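Local coordinates for serpin-12 (Manduca sexta, PDB 6CJ7), which is a serpin that probably inhibits serine proteases and so regulates prophenoloxidase activation in the hemolymph of the larva, at residues P15-Q27 with L36-A48. Numbering follows the deposited sequence.
Sequences PASTSFGVNVFKQ and LAASPFSITILLA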
loop_
_atom_site.group_PDB
_atom_site.type_symbol
_atom_site.label_atom_id
_atom_site.label_comp_id
_atom_site.label_asym_id
_atom_site.label_seq_id
_atom_site.Cartn_x
_atom_site.Cartn_y
_atom_site.Cartn_z
ATOM N N PRO A 15 12.282 -2.144 -7.520
ATOM C CA PRO A 15 11.381 -1.160 -6.910
ATOM C C PRO A 15 10.904 -0.077 -7.873
ATOM O O PRO A 15 9.955 0.640 -7.526
ATOM C CB PRO A 15 12.221 -0.578 -5.767
ATOM C CG PRO A 15 13.611 -0.735 -6.215
ATOM C CD PRO A 15 13.661 -2.008 -7.026
ATOM N N ALA A 16 11.494 0.051 -9.070
ATOM C CA ALA A 16 11.059 1.094 -10.001
ATOM C C ALA A 16 9.612 0.911 -10.436
ATOM O O ALA A 16 8.940 1.892 -10.783
ATOM C CB ALA A 16 11.959 1.123 -11.238
ATOM N N SER A 17 9.110 -0.327 -10.432
ATOM C CA SER A 17 7.767 -0.567 -10.951
ATOM C C SER A 17 6.699 0.151 -10.135
ATOM O O SER A 17 5.659 0.524 -10.684
ATOM C CB SER A 17 7.468 -2.064 -10.993
ATOM O OG SER A 17 7.516 -2.628 -9.698
ATOM N N THR A 18 6.914 0.330 -8.828
ATOM C CA THR A 18 5.932 1.008 -7.992
ATOM C C THR A 18 6.342 2.436 -7.643
ATOM O O THR A 18 5.802 3.014 -6.687
ATOM C CB THR A 18 5.659 0.203 -6.713
ATOM O OG1 THR A 18 6.880 -0.030 -6.003
ATOM C CG2 THR A 18 5.002 -1.136 -7.045
ATOM N N SER A 19 7.244 3.035 -8.429
ATOM C CA SER A 19 7.703 4.389 -8.131
ATOM C C SER A 19 6.549 5.390 -8.063
ATOM O O SER A 19 6.560 6.287 -7.212
ATOM C CB SER A 19 8.731 4.839 -9.164
ATOM O OG SER A 19 8.167 4.801 -10.464
ATOM N N PHE A 20 5.548 5.271 -8.947
ATOM C CA PHE A 20 4.416 6.196 -8.878
ATOM C C PHE A 20 3.748 6.136 -7.506
ATOM O O PHE A 20 3.485 7.174 -6.877
ATOM C CB PHE A 20 3.392 5.893 -9.972
ATOM C CG PHE A 20 2.166 6.756 -9.882
ATOM C CD1 PHE A 20 2.234 8.082 -10.234
ATOM C CD2 PHE A 20 0.968 6.243 -9.422
ATOM C CE1 PHE A 20 1.118 8.901 -10.136
ATOM C CE2 PHE A 20 -0.157 7.056 -9.320
ATOM C CZ PHE A 20 -0.072 8.382 -9.687
ATOM N N GLY A 21 3.451 4.920 -7.036
ATOM C CA GLY A 21 2.799 4.760 -5.744
ATOM C C GLY A 21 3.635 5.276 -4.586
ATOM O O GLY A 21 3.098 5.833 -3.627
ATOM N N VAL A 22 4.961 5.083 -4.643
ATOM C CA VAL A 22 5.819 5.655 -3.601
ATOM C C VAL A 22 5.757 7.181 -3.629
ATOM O O VAL A 22 5.694 7.830 -2.575
ATOM C CB VAL A 22 7.264 5.145 -3.745
ATOM C CG1 VAL A 22 8.174 5.797 -2.709
ATOM C CG2 VAL A 22 7.302 3.649 -3.564
ATOM N N ASN A 23 5.791 7.774 -4.833
ATOM C CA ASN A 23 5.675 9.227 -4.968
ATOM C C ASN A 23 4.353 9.730 -4.393
ATOM O O ASN A 23 4.312 10.777 -3.731
ATOM C CB ASN A 23 5.794 9.633 -6.440
ATOM C CG ASN A 23 7.142 9.280 -7.056
ATOM O OD1 ASN A 23 8.150 9.189 -6.370
ATOM N ND2 ASN A 23 7.155 9.113 -8.380
ATOM N N VAL A 24 3.260 9.000 -4.641
ATOM C CA VAL A 24 1.966 9.377 -4.076
ATOM C C VAL A 24 2.025 9.358 -2.555
ATOM O O VAL A 24 1.582 10.300 -1.884
ATOM C CB VAL A 24 0.853 8.458 -4.605
ATOM C CG1 VAL A 24 -0.449 8.677 -3.810
ATOM C CG2 VAL A 24 0.614 8.731 -6.115
ATOM N N PHE A 25 2.578 8.288 -1.986
ATOM C CA PHE A 25 2.673 8.199 -0.530
ATOM C C PHE A 25 3.480 9.357 0.036
ATOM O O PHE A 25 3.086 9.975 1.029
ATOM C CB PHE A 25 3.302 6.863 -0.125
ATOM C CG PHE A 25 3.494 6.712 1.370
ATOM C CD1 PHE A 25 2.443 6.294 2.182
ATOM C CD2 PHE A 25 4.717 6.995 1.953
ATOM C CE1 PHE A 25 2.621 6.162 3.570
ATOM C CE2 PHE A 25 4.900 6.876 3.346
ATOM C CZ PHE A 25 3.853 6.451 4.143
ATOM N N LYS A 26 4.620 9.669 -0.588
ATOM C CA LYS A 26 5.450 10.759 -0.086
ATOM C C LYS A 26 4.734 12.094 -0.205
ATOM O O LYS A 26 4.855 12.946 0.685
ATOM C CB LYS A 26 6.788 10.792 -0.824
ATOM C CG LYS A 26 7.706 9.615 -0.462
ATOM C CD LYS A 26 9.121 9.857 -0.948
ATOM C CE LYS A 26 10.045 8.709 -0.557
ATOM N NZ LYS A 26 11.467 9.099 -0.799
ATOM N N GLN A 27 3.986 12.292 -1.294
ATOM C CA GLN A 27 3.221 13.530 -1.438
ATOM C C GLN A 27 2.188 13.664 -0.329
ATOM O O GLN A 27 2.083 14.719 0.309
ATOM C CB GLN A 27 2.555 13.592 -2.816
ATOM C CG GLN A 27 1.686 14.841 -3.032
ATOM C CD GLN A 27 2.484 16.124 -2.945
ATOM O OE1 GLN A 27 3.599 16.211 -3.458
ATOM N NE2 GLN A 27 1.924 17.125 -2.282
ATOM N N LEU A 36 0.121 7.487 8.865
ATOM C CA LEU A 36 -0.168 7.439 7.441
ATOM C C LEU A 36 0.216 6.069 6.912
ATOM O O LEU A 36 1.312 5.577 7.196
ATOM C CB LEU A 36 0.590 8.540 6.698
ATOM C CG LEU A 36 0.167 8.752 5.247
ATOM C CD1 LEU A 36 -1.178 9.463 5.200
ATOM C CD2 LEU A 36 1.240 9.532 4.494
ATOM N N ALA A 37 -0.678 5.462 6.130
ATOM C CA ALA A 37 -0.440 4.128 5.594
ATOM C C ALA A 37 -1.037 4.045 4.202
ATOM O O ALA A 37 -2.134 4.558 3.969
ATOM C CB ALA A 37 -1.063 3.055 6.485
ATOM N N ALA A 38 -0.318 3.397 3.285
ATOM C CA ALA A 38 -0.828 3.186 1.939
ATOM C C ALA A 38 0.005 2.104 1.281
ATOM O O ALA A 38 1.118 1.798 1.720
ATOM C CB ALA A 38 -0.786 4.458 1.088
ATOM N N SER A 39 -0.539 1.535 0.216
ATOM C CA SER A 39 0.198 0.531 -0.552
ATOM C C SER A 39 0.691 1.114 -1.866
ATOM O O SER A 39 -0.129 1.370 -2.756
ATOM C CB SER A 39 -0.683 -0.681 -0.831
ATOM O OG SER A 39 -0.002 -1.574 -1.730
ATOM N N PRO A 40 2.000 1.321 -2.058
ATOM C CA PRO A 40 2.476 1.723 -3.394
ATOM C C PRO A 40 2.080 0.736 -4.473
ATOM O O PRO A 40 1.813 1.144 -5.614
ATOM C CB PRO A 40 4.000 1.799 -3.222
ATOM C CG PRO A 40 4.175 2.088 -1.740
ATOM C CD PRO A 40 3.093 1.274 -1.071
ATOM N N PHE A 41 2.012 -0.553 -4.130
ATOM C CA PHE A 41 1.558 -1.573 -5.072
ATOM C C PHE A 41 0.126 -1.301 -5.542
ATOM O O PHE A 41 -0.135 -1.220 -6.754
ATOM C CB PHE A 41 1.706 -2.952 -4.407
ATOM C CG PHE A 41 1.131 -4.084 -5.191
ATOM C CD1 PHE A 41 1.707 -4.476 -6.390
ATOM C CD2 PHE A 41 0.021 -4.767 -4.730
ATOM C CE1 PHE A 41 1.176 -5.528 -7.123
ATOM C CE2 PHE A 41 -0.513 -5.824 -5.453
ATOM C CZ PHE A 41 0.069 -6.205 -6.648
ATOM N N SER A 42 -0.809 -1.117 -4.601
ATOM C CA SER A 42 -2.208 -0.909 -4.972
ATOM C C SER A 42 -2.388 0.373 -5.767
ATOM O O SER A 42 -3.198 0.425 -6.695
ATOM C CB SER A 42 -3.100 -0.837 -3.729
ATOM O OG SER A 42 -2.969 -1.964 -2.903
ATOM N N ILE A 43 -1.675 1.431 -5.386
ATOM C CA ILE A 43 -1.843 2.705 -6.082
ATOM C C ILE A 43 -1.298 2.605 -7.502
ATOM O O ILE A 43 -1.886 3.147 -8.445
ATOM C CB ILE A 43 -1.175 3.839 -5.283
ATOM C CG1 ILE A 43 -1.879 4.016 -3.944
ATOM C CG2 ILE A 43 -1.172 5.133 -6.090
ATOM C CD1 ILE A 43 -1.147 4.925 -2.971
ATOM N N THR A 44 -0.177 1.901 -7.682
ATOM C CA THR A 44 0.363 1.705 -9.025
ATOM C C THR A 44 -0.555 0.815 -9.860
ATOM O O THR A 44 -0.786 1.098 -11.044
ATOM C CB THR A 44 1.780 1.115 -8.937
ATOM O OG1 THR A 44 2.603 1.956 -8.117
ATOM C CG2 THR A 44 2.416 1.032 -10.321
ATOM N N ILE A 45 -1.107 -0.246 -9.252
ATOM C CA ILE A 45 -2.019 -1.149 -9.965
ATOM C C ILE A 45 -3.214 -0.379 -10.506
ATOM O O ILE A 45 -3.660 -0.608 -11.641
ATOM C CB ILE A 45 -2.471 -2.302 -9.042
ATOM C CG1 ILE A 45 -1.348 -3.316 -8.853
ATOM C CG2 ILE A 45 -3.712 -2.998 -9.622
ATOM C CD1 ILE A 45 -1.221 -4.287 -10.007
ATOM N N LEU A 46 -3.756 0.543 -9.703
ATOM C CA LEU A 46 -4.854 1.390 -10.152
ATOM C C LEU A 46 -4.512 2.068 -11.473
ATOM O O LEU A 46 -5.264 1.977 -12.457
ATOM C CB LEU A 46 -5.144 2.423 -9.051
ATOM C CG LEU A 46 -6.262 3.456 -9.175
ATOM C CD1 LEU A 46 -5.883 4.670 -10.008
ATOM C CD2 LEU A 46 -7.475 2.793 -9.728
ATOM N N LEU A 47 -3.365 2.749 -11.515
ATOM C CA LEU A 47 -3.006 3.511 -12.710
ATOM C C LEU A 47 -2.605 2.594 -13.861
ATOM O O LEU A 47 -2.955 2.869 -15.017
ATOM C CB LEU A 47 -1.863 4.475 -12.403
ATOM C CG LEU A 47 -2.101 5.862 -11.810
ATOM C CD1 LEU A 47 -3.064 6.585 -12.739
ATOM C CD2 LEU A 47 -2.663 5.838 -10.391
ATOM N N ALA A 48 -1.835 1.528 -13.574
ATOM C CA ALA A 48 -1.392 0.617 -14.636
ATOM C C ALA A 48 -2.572 -0.092 -15.272
ATOM O O ALA A 48 -2.542 -0.411 -16.468
ATOM C CB ALA A 48 -0.378 -0.412 -14.100
#
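Phe-25 and Leu-36 meet where the first helix of the serpin fold, 19-31, packs on strand 36-38, which runs nearly antiparallel to it, and on helix 40-51, a compact example of how a helix crosses another closely where glycine spares it a side chain. The chi1 of Phe-25, 178°, turns CG away from the backbone N and carries the ring to the strand. There Leu-36 CD2 lies over one ring face, 4.2 Å from the centroid in a CH-pi contact, while Ala-38 CB and the carbonyl oxygen of Leu-36 come to the edge. Strand 36-38 pairs in turn with strand 370-377, whose Met-374 also touches Phe-25.

Farther along, the axes of helix segments 19-27 and 40-48 approach to 7.3 Å. Gly-21 CA and Pro-40 CA, 3.9 Å apart, are the nearest CA pair, and a beta carbon on Gly-21 would collide with Pro-40 O and Thr-44 OG1. Pro-40 sets its CB 3.8 Å from Val-22 CG2, and CE2 of the Phe-20 ring lies 3.9 Å from Ile-43 CG2. The Thr-44 hydroxyl works both ways: OG1 accepts from Gly-21 N at 3.3 Å, a bent bond (136°), and donates to Pro-40 O at 2.7 Å. A valine here would probably leave Gly-21 N without its acceptor in the other helix and Pro-40 O without its hydroxyl donor. Thr-44 OG1 reaches that oxygen from the face opposite the one used by Thr-44 N.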